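Local coordinates for protein mRNA export factor MEX67 (Candida albicans, PDB 1Q40) that probably acts in nuclear mRNA export, its NTF2-like M domain forming a complex with the transport regulator Mtr2, at residues B[138-144]-B[178-184]; B[50-56]-B[207-212]; B[44-48]-B[103-107]. Residue numbers count along the deposited sequence, not the author numbering.

Interaction 1: B[138-144]-B[178-184]; sequences LHGSFDE and LSKKSFD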
loop_
_atom_site.group_PDB
_atom_site.type_symbol
_atom_site.label_atom_id
_atom_site.label_comp_id
_atom_site.label_asym_id
_atom_site.label_seq_id
_atom_site.Cartn_x
_atom_site.Cartn_y
_atom_site.Cartn_z
ATOM N N LEU B 138 0.472 -8.380 -3.527
ATOM C CA LEU B 138 1.656 -9.150 -3.204
ATOM C C LEU B 138 2.678 -8.242 -2.535
ATOM O O LEU B 138 2.860 -7.097 -2.946
ATOM C CB LEU B 138 2.245 -9.743 -4.487
ATOM C CG LEU B 138 3.533 -10.570 -4.346
ATOM C CD1 LEU B 138 3.249 -11.854 -3.612
ATOM C CD2 LEU B 138 4.190 -10.833 -5.706
ATOM N N HIS B 139 3.332 -8.762 -1.495
ATOM C CA HIS B 139 4.378 -8.057 -0.751
ATOM C C HIS B 139 5.621 -8.927 -0.714
ATOM O O HIS B 139 5.524 -10.134 -0.516
ATOM C CB HIS B 139 3.952 -7.769 0.691
ATOM C CG HIS B 139 2.575 -7.187 0.824
ATOM N ND1 HIS B 139 2.331 -5.833 0.761
ATOM C CD2 HIS B 139 1.379 -7.775 1.061
ATOM C CE1 HIS B 139 1.036 -5.617 0.914
ATOM N NE2 HIS B 139 0.436 -6.780 1.095
ATOM N N GLY B 140 6.794 -8.327 -0.883
ATOM C CA GLY B 140 8.026 -9.091 -0.821
ATOM C C GLY B 140 9.268 -8.311 -1.184
ATOM O O GLY B 140 9.352 -7.104 -0.938
ATOM N N SER B 141 10.232 -9.015 -1.770
ATOM C CA SER B 141 11.479 -8.412 -2.246
ATOM C C SER B 141 11.970 -9.051 -3.548
ATOM O O SER B 141 11.484 -10.101 -3.961
ATOM C CB SER B 141 12.562 -8.522 -1.163
ATOM O OG SER B 141 12.807 -9.889 -0.828
ATOM N N PHE B 142 12.908 -8.381 -4.212
ATOM C CA PHE B 142 13.553 -8.924 -5.408
ATOM C C PHE B 142 15.020 -8.517 -5.494
ATOM O O PHE B 142 15.467 -7.595 -4.804
ATOM C CB PHE B 142 12.799 -8.536 -6.699
ATOM C CG PHE B 142 12.642 -7.040 -6.920
ATOM C CD1 PHE B 142 13.707 -6.257 -7.363
ATOM C CD2 PHE B 142 11.426 -6.426 -6.710
ATOM C CE1 PHE B 142 13.557 -4.873 -7.565
ATOM C CE2 PHE B 142 11.271 -5.043 -6.912
ATOM C CZ PHE B 142 12.331 -4.281 -7.343
ATOM N N ASP B 143 15.770 -9.246 -6.318
ATOM C CA ASP B 143 17.116 -8.867 -6.714
ATOM C C ASP B 143 17.034 -8.162 -8.055
ATOM O O ASP B 143 16.207 -8.507 -8.891
ATOM C CB ASP B 143 17.998 -10.100 -6.870
ATOM C CG ASP B 143 18.260 -10.785 -5.564
ATOM O OD1 ASP B 143 19.205 -10.357 -4.868
ATOM O OD2 ASP B 143 17.575 -11.745 -5.142
ATOM N N GLU B 144 17.881 -7.165 -8.254
ATOM C CA GLU B 144 18.033 -6.557 -9.563
ATOM C C GLU B 144 19.220 -7.231 -10.218
ATOM O O GLU B 144 20.306 -7.236 -9.654
ATOM C CB GLU B 144 18.254 -5.057 -9.439
ATOM C CG GLU B 144 17.035 -4.327 -8.908
ATOM C CD GLU B 144 17.299 -2.856 -8.627
ATOM O OE1 GLU B 144 18.469 -2.434 -8.714
ATOM O OE2 GLU B 144 16.338 -2.123 -8.299
ATOM N N LEU B 178 22.925 -1.533 -8.917
ATOM C CA LEU B 178 21.813 -2.457 -8.790
ATOM C C LEU B 178 21.828 -2.962 -7.354
ATOM O O LEU B 178 22.890 -3.164 -6.785
ATOM C CB LEU B 178 21.947 -3.615 -9.785
ATOM C CG LEU B 178 22.046 -3.253 -11.273
ATOM C CD1 LEU B 178 22.471 -4.464 -12.076
ATOM C CD2 LEU B 178 20.754 -2.690 -11.821
ATOM N N SER B 179 20.647 -3.138 -6.775
ATOM C CA SER B 179 20.496 -3.637 -5.411
ATOM C C SER B 179 19.115 -4.257 -5.211
ATOM O O SER B 179 18.193 -4.038 -6.002
ATOM C CB SER B 179 20.690 -2.504 -4.386
ATOM O OG SER B 179 19.523 -1.671 -4.295
ATOM N N LYS B 180 18.981 -5.013 -4.129
ATOM C CA LYS B 180 17.705 -5.559 -3.721
ATOM C C LYS B 180 16.762 -4.414 -3.385
ATOM O O LYS B 180 17.200 -3.367 -2.935
ATOM C CB LYS B 180 17.852 -6.454 -2.484
ATOM C CG LYS B 180 18.683 -7.695 -2.722
ATOM C CD LYS B 180 18.821 -8.507 -1.445
ATOM C CE LYS B 180 17.821 -9.655 -1.392
ATOM N NZ LYS B 180 18.495 -10.978 -1.340
ATOM N N LYS B 181 15.474 -4.622 -3.637
ATOM C CA LYS B 181 14.427 -3.713 -3.174
ATOM C C LYS B 181 13.291 -4.528 -2.546
ATOM O O LYS B 181 13.106 -5.688 -2.865
ATOM C CB LYS B 181 13.868 -2.890 -4.335
ATOM C CG LYS B 181 14.907 -2.139 -5.175
ATOM C CD LYS B 181 15.440 -0.911 -4.466
ATOM C CE LYS B 181 16.200 -0.002 -5.431
ATOM N NZ LYS B 181 17.318 -0.716 -6.112
ATOM N N SER B 182 12.542 -3.918 -1.638
ATOM C CA SER B 182 11.274 -4.502 -1.209
ATOM C C SER B 182 10.170 -3.800 -1.980
ATOM O O SER B 182 10.396 -2.750 -2.590
ATOM C CB SER B 182 11.078 -4.385 0.299
ATOM O OG SER B 182 11.903 -5.324 0.965
ATOM N N PHE B 183 8.993 -4.408 -2.000
ATOM C CA PHE B 183 7.893 -3.897 -2.803
ATOM C C PHE B 183 6.538 -4.457 -2.391
ATOM O O PHE B 183 6.433 -5.483 -1.700
ATOM C CB PHE B 183 8.119 -4.253 -4.280
ATOM C CG PHE B 183 7.778 -5.679 -4.606
ATOM C CD1 PHE B 183 6.505 -6.013 -5.074
ATOM C CD2 PHE B 183 8.706 -6.688 -4.406
ATOM C CE1 PHE B 183 6.165 -7.336 -5.343
ATOM C CE2 PHE B 183 8.383 -8.028 -4.684
ATOM C CZ PHE B 183 7.117 -8.352 -5.159
ATOM N N ASP B 184 5.507 -3.756 -2.862
ATOM C CA ASP B 184 4.123 -4.198 -2.813
ATOM C C ASP B 184 3.500 -3.931 -4.180
ATOM O O ASP B 184 3.751 -2.900 -4.783
ATOM C CB ASP B 184 3.369 -3.434 -1.735
ATOM C CG ASP B 184 4.190 -3.258 -0.460
ATOM O OD1 ASP B 184 4.093 -4.142 0.438
ATOM O OD2 ASP B 184 4.951 -2.266 -0.285
#
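This antiparallel ladder belongs to the curved sheet of the NTF2-like domain, where strands 134-146 and 181-190 lie side by side with short-segment axes 4.6 Å apart. G140 and F183 form one hydrogen-bonded pair (G140 N to F183 O 3.0 Å, F183 N to G140 O 2.9 Å); F142 and K181 form the next (F142 N to K181 O 3.0 Å, K181 N to F142 O 3.2 Å). F142 and F183 share a face, meeting obliquely at F142 CD2 to F183 CD2, 3.6 Å, and the F183 ring lies over G140 N; L138, which packs on helix 14-29, brings CD2 within 3.9 Å of F183 CZ. On the other face, near the Mtr2 chain, H139 ND1 gives D184 OD1 a very short hydrogen bond of 2.5 Å; D184 also pairs with R207. Beyond the ladder, E144 OE2 forms a salt bridge with K181 NZ at 2.8 Å and is hydrogen-bonded to Y73, while E144 OE1 accepts S179 N at 3.0 Å. Long antiparallel pairs within a curved sheet are typical of the NTF2-like fold.

Interaction 2: B[50-56]-B[207-212]; sequences DSSHPHL and RPYTSD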
loop_
_atom_site.group_PDB
_atom_site.type_symbol
_atom_site.label_atom_id
_atom_site.label_comp_id
_atom_site.label_asym_id
_atom_site.label_seq_id
_atom_site.Cartn_x
_atom_site.Cartn_y
_atom_site.Cartn_z
ATOM N N ASP B 50 8.724 4.901 -2.415
ATOM C CA ASP B 50 8.665 5.370 -1.019
ATOM C C ASP B 50 10.044 5.213 -0.366
ATOM O O ASP B 50 10.338 4.203 0.254
ATOM C CB ASP B 50 7.621 4.564 -0.240
ATOM C CG ASP B 50 7.447 5.046 1.197
ATOM O OD1 ASP B 50 8.139 6.009 1.625
ATOM O OD2 ASP B 50 6.624 4.508 1.978
ATOM N N SER B 51 10.879 6.233 -0.514
ATOM C CA SER B 51 12.245 6.208 -0.017
ATOM C C SER B 51 12.326 6.307 1.505
ATOM O O SER B 51 13.369 6.027 2.087
ATOM C CB SER B 51 13.073 7.318 -0.678
ATOM O OG SER B 51 12.627 8.611 -0.303
ATOM N N SER B 52 11.234 6.714 2.144
ATOM C CA SER B 52 11.198 6.862 3.588
ATOM C C SER B 52 10.710 5.617 4.331
ATOM O O SER B 52 10.587 5.642 5.558
ATOM C CB SER B 52 10.296 8.035 3.959
ATOM O OG SER B 52 10.530 8.387 5.318
ATOM N N HIS B 53 10.399 4.548 3.606
ATOM C CA HIS B 53 9.702 3.420 4.220
ATOM C C HIS B 53 10.596 2.735 5.236
ATOM O O HIS B 53 11.760 2.503 4.954
ATOM C CB HIS B 53 9.277 2.384 3.192
ATOM C CG HIS B 53 8.110 1.560 3.628
ATOM N ND1 HIS B 53 6.815 1.891 3.306
ATOM C CD2 HIS B 53 8.040 0.420 4.359
ATOM C CE1 HIS B 53 5.996 0.984 3.809
ATOM N NE2 HIS B 53 6.714 0.078 4.450
ATOM N N PRO B 54 10.055 2.408 6.408
ATOM C CA PRO B 54 10.823 1.672 7.425
ATOM C C PRO B 54 11.413 0.361 6.913
ATOM O O PRO B 54 10.862 -0.298 6.034
ATOM C CB PRO B 54 9.789 1.420 8.527
ATOM C CG PRO B 54 8.866 2.606 8.403
ATOM C CD PRO B 54 8.714 2.782 6.902
ATOM N N HIS B 55 12.568 0.015 7.455
ATOM C CA HIS B 55 13.240 -1.233 7.122
ATOM C C HIS B 55 14.327 -1.511 8.165
ATOM O O HIS B 55 14.709 -0.619 8.932
ATOM C CB HIS B 55 13.858 -1.162 5.717
ATOM C CG HIS B 55 14.861 -0.062 5.551
ATOM N ND1 HIS B 55 14.501 1.265 5.409
ATOM C CD2 HIS B 55 16.216 -0.091 5.521
ATOM C CE1 HIS B 55 15.593 2.002 5.288
ATOM N NE2 HIS B 55 16.645 1.204 5.355
ATOM N N LEU B 56 14.831 -2.742 8.181
ATOM C CA LEU B 56 15.927 -3.088 9.080
ATOM C C LEU B 56 17.219 -2.503 8.519
ATOM O O LEU B 56 17.593 -2.787 7.377
ATOM C CB LEU B 56 16.055 -4.610 9.232
ATOM C CG LEU B 56 17.219 -5.101 10.109
ATOM C CD1 LEU B 56 16.941 -4.840 11.581
ATOM C CD2 LEU B 56 17.476 -6.572 9.876
ATOM N N ARG B 207 10.402 0.285 -2.452
ATOM C CA ARG B 207 10.893 0.771 -1.166
ATOM C C ARG B 207 12.199 0.047 -0.752
ATOM O O ARG B 207 12.606 -0.951 -1.385
ATOM C CB ARG B 207 9.799 0.645 -0.089
ATOM C CG ARG B 207 9.166 -0.737 0.026
ATOM C CD ARG B 207 8.014 -0.821 1.011
ATOM N NE ARG B 207 7.379 -2.134 1.007
ATOM C CZ ARG B 207 7.743 -3.153 1.783
ATOM N NH1 ARG B 207 7.090 -4.305 1.696
ATOM N NH2 ARG B 207 8.760 -3.039 2.633
ATOM N N PRO B 208 12.897 0.573 0.257
ATOM C CA PRO B 208 14.158 -0.041 0.682
ATOM C C PRO B 208 13.963 -1.506 1.089
ATOM O O PRO B 208 12.939 -1.880 1.670
ATOM C CB PRO B 208 14.591 0.821 1.868
ATOM C CG PRO B 208 13.927 2.152 1.623
ATOM C CD PRO B 208 12.592 1.786 1.040
ATOM N N TYR B 209 14.930 -2.330 0.725
ATOM C CA TYR B 209 14.931 -3.734 1.098
ATOM C C TYR B 209 14.950 -3.879 2.606
ATOM O O TYR B 209 15.699 -3.174 3.302
ATOM C CB TYR B 209 16.162 -4.420 0.523
ATOM C CG TYR B 209 16.331 -5.845 0.984
ATOM C CD1 TYR B 209 15.343 -6.796 0.746
ATOM C CD2 TYR B 209 17.478 -6.239 1.674
ATOM C CE1 TYR B 209 15.499 -8.111 1.169
ATOM C CE2 TYR B 209 17.647 -7.556 2.101
ATOM C CZ TYR B 209 16.651 -8.484 1.846
ATOM O OH TYR B 209 16.809 -9.787 2.256
ATOM N N THR B 210 14.099 -4.772 3.105
ATOM C CA THR B 210 14.116 -5.145 4.497
ATOM C C THR B 210 14.224 -6.661 4.588
ATOM O O THR B 210 13.366 -7.389 4.086
ATOM C CB THR B 210 12.893 -4.589 5.267
ATOM O OG1 THR B 210 13.075 -4.838 6.663
ATOM C CG2 THR B 210 11.576 -5.298 4.901
ATOM N N SER B 211 15.314 -7.116 5.204
ATOM C CA SER B 211 15.557 -8.545 5.407
ATOM C C SER B 211 14.748 -9.080 6.584
ATOM O O SER B 211 14.641 -10.290 6.769
ATOM C CB SER B 211 17.050 -8.814 5.610
ATOM O OG SER B 211 17.556 -8.121 6.738
ATOM N N ASP B 212 14.175 -8.167 7.366
ATOM C CA ASP B 212 13.227 -8.505 8.415
ATOM C C ASP B 212 11.820 -7.965 8.105
ATOM O O ASP B 212 11.634 -6.792 7.770
ATOM C CB ASP B 212 13.714 -7.954 9.753
ATOM C CG ASP B 212 12.945 -8.526 10.928
ATOM O OD1 ASP B 212 12.383 -7.718 11.700
ATOM O OD2 ASP B 212 12.825 -9.764 11.138
HETATM O O HOH W 1 10.749 -1.009 3.122
HETATM O O HOH W 2 17.450 -4.809 5.684
#
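Leaving strand 44-49, the chain makes a type I beta turn from D50 to H53 and then runs extended beside 207-212, which starts on strand 198-208. The backbones come close at two places, D50 CA to R207 CA at 5.1 Å and H55 CA to T210 CA at 4.8 Å. Between them, water 1 links P54 O (3.0 Å), P208 O (2.8 Å) and R207 NH2 (2.9 Å). Further on, L56 N donates to T210 OG1 at 3.1 Å, and T210 OG1 in turn donates to D212 O at 2.7 Å. Water 2 joins L56 O (2.6 Å) to S211 N (3.2 Å). Here the parallel pairing of strands 44-49 and 198-208 in the NTF2-like sheet gives way to loops at the interface with Mtr2: the D50 carboxylate and H53 NE2 both hydrogen-bond to polar side chains of the Mtr2 chain. Within the turn H53 ND1 donates to D50 OD2 at 2.9 Å, helping to orient the imidazole, over one face of which R207 CD packs, a CH-pi contact 3.5 Å from the H53 ring centroid. R207 NE forms a salt bridge with D184. P208 makes a second CH-pi contact, its CB 3.7 Å from the centroid of the H55 ring, whose ND1 is held by H53 O at 3.0 Å. P208 CD also touches D50 O at 3.4 Å. At the more exposed end L56 CD2 rests 3.5 Å from S211 OG and 4.0 Å from D212 CB.

Interaction 3: B[44-48]-B[103-107]; sequences QFSMQ and SFQQL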
loop_
_atom_site.group_PDB
_atom_site.type_symbol
_atom_site.label_atom_id
_atom_site.label_comp_id
_atom_site.label_asym_id
_atom_site.label_seq_id
_atom_site.Cartn_x
_atom_site.Cartn_y
_atom_site.Cartn_z
ATOM N N GLN B 44 -4.559 0.369 -16.651
ATOM C CA GLN B 44 -3.696 1.380 -16.038
ATOM C C GLN B 44 -2.555 0.755 -15.214
ATOM O O GLN B 44 -2.745 -0.232 -14.475
ATOM C CB GLN B 44 -4.515 2.334 -15.162
ATOM C CG GLN B 44 -5.565 3.120 -15.913
ATOM C CD GLN B 44 -6.401 4.001 -15.000
ATOM O OE1 GLN B 44 -5.993 5.108 -14.648
ATOM N NE2 GLN B 44 -7.574 3.517 -14.622
ATOM N N PHE B 45 -1.368 1.331 -15.383
ATOM C CA PHE B 45 -0.200 1.012 -14.582
ATOM C C PHE B 45 0.510 2.271 -14.124
ATOM O O PHE B 45 0.731 3.188 -14.906
ATOM C CB PHE B 45 0.808 0.185 -15.373
ATOM C CG PHE B 45 2.086 -0.075 -14.624
ATOM C CD1 PHE B 45 2.119 -1.001 -13.592
ATOM C CD2 PHE B 45 3.262 0.605 -14.958
ATOM C CE1 PHE B 45 3.303 -1.246 -12.885
ATOM C CE2 PHE B 45 4.440 0.369 -14.249
ATOM C CZ PHE B 45 4.456 -0.553 -13.216
ATOM N N SER B 46 0.896 2.301 -12.854
ATOM C CA SER B 46 1.892 3.257 -12.404
ATOM C C SER B 46 2.744 2.672 -11.285
ATOM O O SER B 46 2.357 1.705 -10.608
ATOM C CB SER B 46 1.250 4.587 -11.998
ATOM O OG SER B 46 0.127 4.408 -11.152
HETATM N N MSE B 47 3.939 3.237 -11.146
HETATM C CA MSE B 47 4.909 2.836 -10.141
HETATM C C MSE B 47 5.235 4.038 -9.248
HETATM O O MSE B 47 5.373 5.168 -9.736
HETATM C CB MSE B 47 6.178 2.290 -10.818
HETATM C CG MSE B 47 7.291 1.868 -9.861
HETATM SE SE MSE B 47 8.485 3.357 -9.384
HETATM C CE MSE B 47 8.957 3.961 -11.131
ATOM N N GLN B 48 5.334 3.786 -7.945
ATOM C CA GLN B 48 5.644 4.827 -6.948
ATOM C C GLN B 48 6.822 4.386 -6.072
ATOM O O GLN B 48 6.928 3.217 -5.714
ATOM C CB GLN B 48 4.376 5.132 -6.100
ATOM C CG GLN B 48 3.765 3.911 -5.360
ATOM C CD GLN B 48 2.471 4.226 -4.582
ATOM O OE1 GLN B 48 2.422 5.177 -3.802
ATOM N NE2 GLN B 48 1.440 3.417 -4.793
ATOM N N SER B 103 6.704 1.558 -19.861
ATOM C CA SER B 103 7.032 1.684 -18.438
ATOM C C SER B 103 7.781 0.450 -17.939
ATOM O O SER B 103 8.743 0.571 -17.192
ATOM C CB SER B 103 5.783 1.879 -17.576
ATOM O OG SER B 103 5.151 3.093 -17.884
ATOM N N PHE B 104 7.327 -0.726 -18.355
ATOM C CA PHE B 104 7.943 -1.989 -17.951
ATOM C C PHE B 104 9.395 -2.081 -18.426
ATOM O O PHE B 104 10.236 -2.633 -17.722
ATOM C CB PHE B 104 7.158 -3.193 -18.494
ATOM C CG PHE B 104 5.801 -3.443 -17.835
ATOM C CD1 PHE B 104 5.347 -2.704 -16.740
ATOM C CD2 PHE B 104 4.965 -4.438 -18.346
ATOM C CE1 PHE B 104 4.088 -2.968 -16.167
ATOM C CE2 PHE B 104 3.717 -4.700 -17.777
ATOM C CZ PHE B 104 3.277 -3.962 -16.679
ATOM N N GLN B 105 9.688 -1.549 -19.611
ATOM C CA GLN B 105 11.053 -1.564 -20.157
ATOM C C GLN B 105 12.027 -0.690 -19.372
ATOM O O GLN B 105 13.233 -0.894 -19.460
ATOM C CB GLN B 105 11.067 -1.083 -21.613
ATOM C CG GLN B 105 10.378 -1.990 -22.597
ATOM C CD GLN B 105 10.482 -1.468 -24.021
ATOM O OE1 GLN B 105 9.923 -0.416 -24.345
ATOM N NE2 GLN B 105 11.212 -2.192 -24.871
ATOM N N GLN B 106 11.502 0.291 -18.635
ATOM C CA GLN B 106 12.314 1.229 -17.859
ATOM C C GLN B 106 12.515 0.834 -16.392
ATOM O O GLN B 106 13.120 1.577 -15.619
ATOM C CB GLN B 106 11.691 2.624 -17.916
ATOM C CG GLN B 106 11.620 3.212 -19.319
ATOM C CD GLN B 106 10.831 4.500 -19.346
ATOM O OE1 GLN B 106 11.261 5.508 -18.790
ATOM N NE2 GLN B 106 9.661 4.459 -19.951
ATOM N N LEU B 107 12.007 -0.326 -16.009
ATOM C CA LEU B 107 12.232 -0.860 -14.676
ATOM C C LEU B 107 13.396 -1.875 -14.744
ATOM O O LEU B 107 13.469 -2.679 -15.680
ATOM C CB LEU B 107 10.955 -1.509 -14.138
ATOM C CG LEU B 107 9.817 -0.520 -13.816
ATOM C CD1 LEU B 107 8.495 -1.234 -13.624
ATOM C CD2 LEU B 107 10.138 0.304 -12.596
#
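A small, mainly apolar helix-to-sheet contact joins strand 44-49 to the end of helix 96-105 and the turn that follows it, in the buried interior of the NTF2-like domain, where helices pack against the curved sheet. It covers 213 Å² in all, and its centre lies about 7 Å from the centre of the chain. F45 supplies most of the strand's share. Its ring receives the edge of F104 in a T-shaped (edge-to-face) pair, with centroids 4.9 Å apart and planes at 80°; the closest atoms are F45 CE1 and F104 CE1 at 3.8 Å. The rim of the F45 ring is met by S103, with F45 CD2 3.9 Å from S103 CB, while the hydroxyl of S103 is engaged by S94. After the helix the chain turns back, Q106 N bonding to S103 O at 3.1 Å, and this brings L107 round to the strand. L107 CD1 lies 4.1 Å from F45 CZ, and L107 CD2 lies 4.1 Å from CE of the selenomethionine M47, so one leucine touches both inward residues. F104 also makes an edge-to-face pair with W28 of helix 14-29, and L107 packs on W28 as well, extending the cluster to a second helix. The alternation of the strand divides its chemistry: F45 and M47 point at 103-107, whereas the side chains of Q44, S46 and Q48 hydrogen-bond to the Mtr2 chain. Carbon-to-carbon contacts and a weakly polar ring pair hold the two segments, implying that shape and exclusion of water, rather than directional polar bonds, join them.

All three contacts reach one sheet, but at different depths. Interaction 3 is core: side chains alone meet there, mostly apolar, with S103 taking part through its CB. Interaction 1 is also largely buried, yet it is built on backbone pairing within the sheet, with charged groups at its ends. Interaction 2 is only partly buried, lies farthest from the centre of the chain, and joins a loop to strand 198-208 and the chain that follows it, through CH-pi contacts, waters and one direct hydrogen bond. Interactions 1 and 2 touch directly, through the D184-R207 salt bridge and the neighbouring strands 181-190 and 198-208. Interactions 2 and 3 both use the chain around strand 44-49, their centres about 20 Å apart.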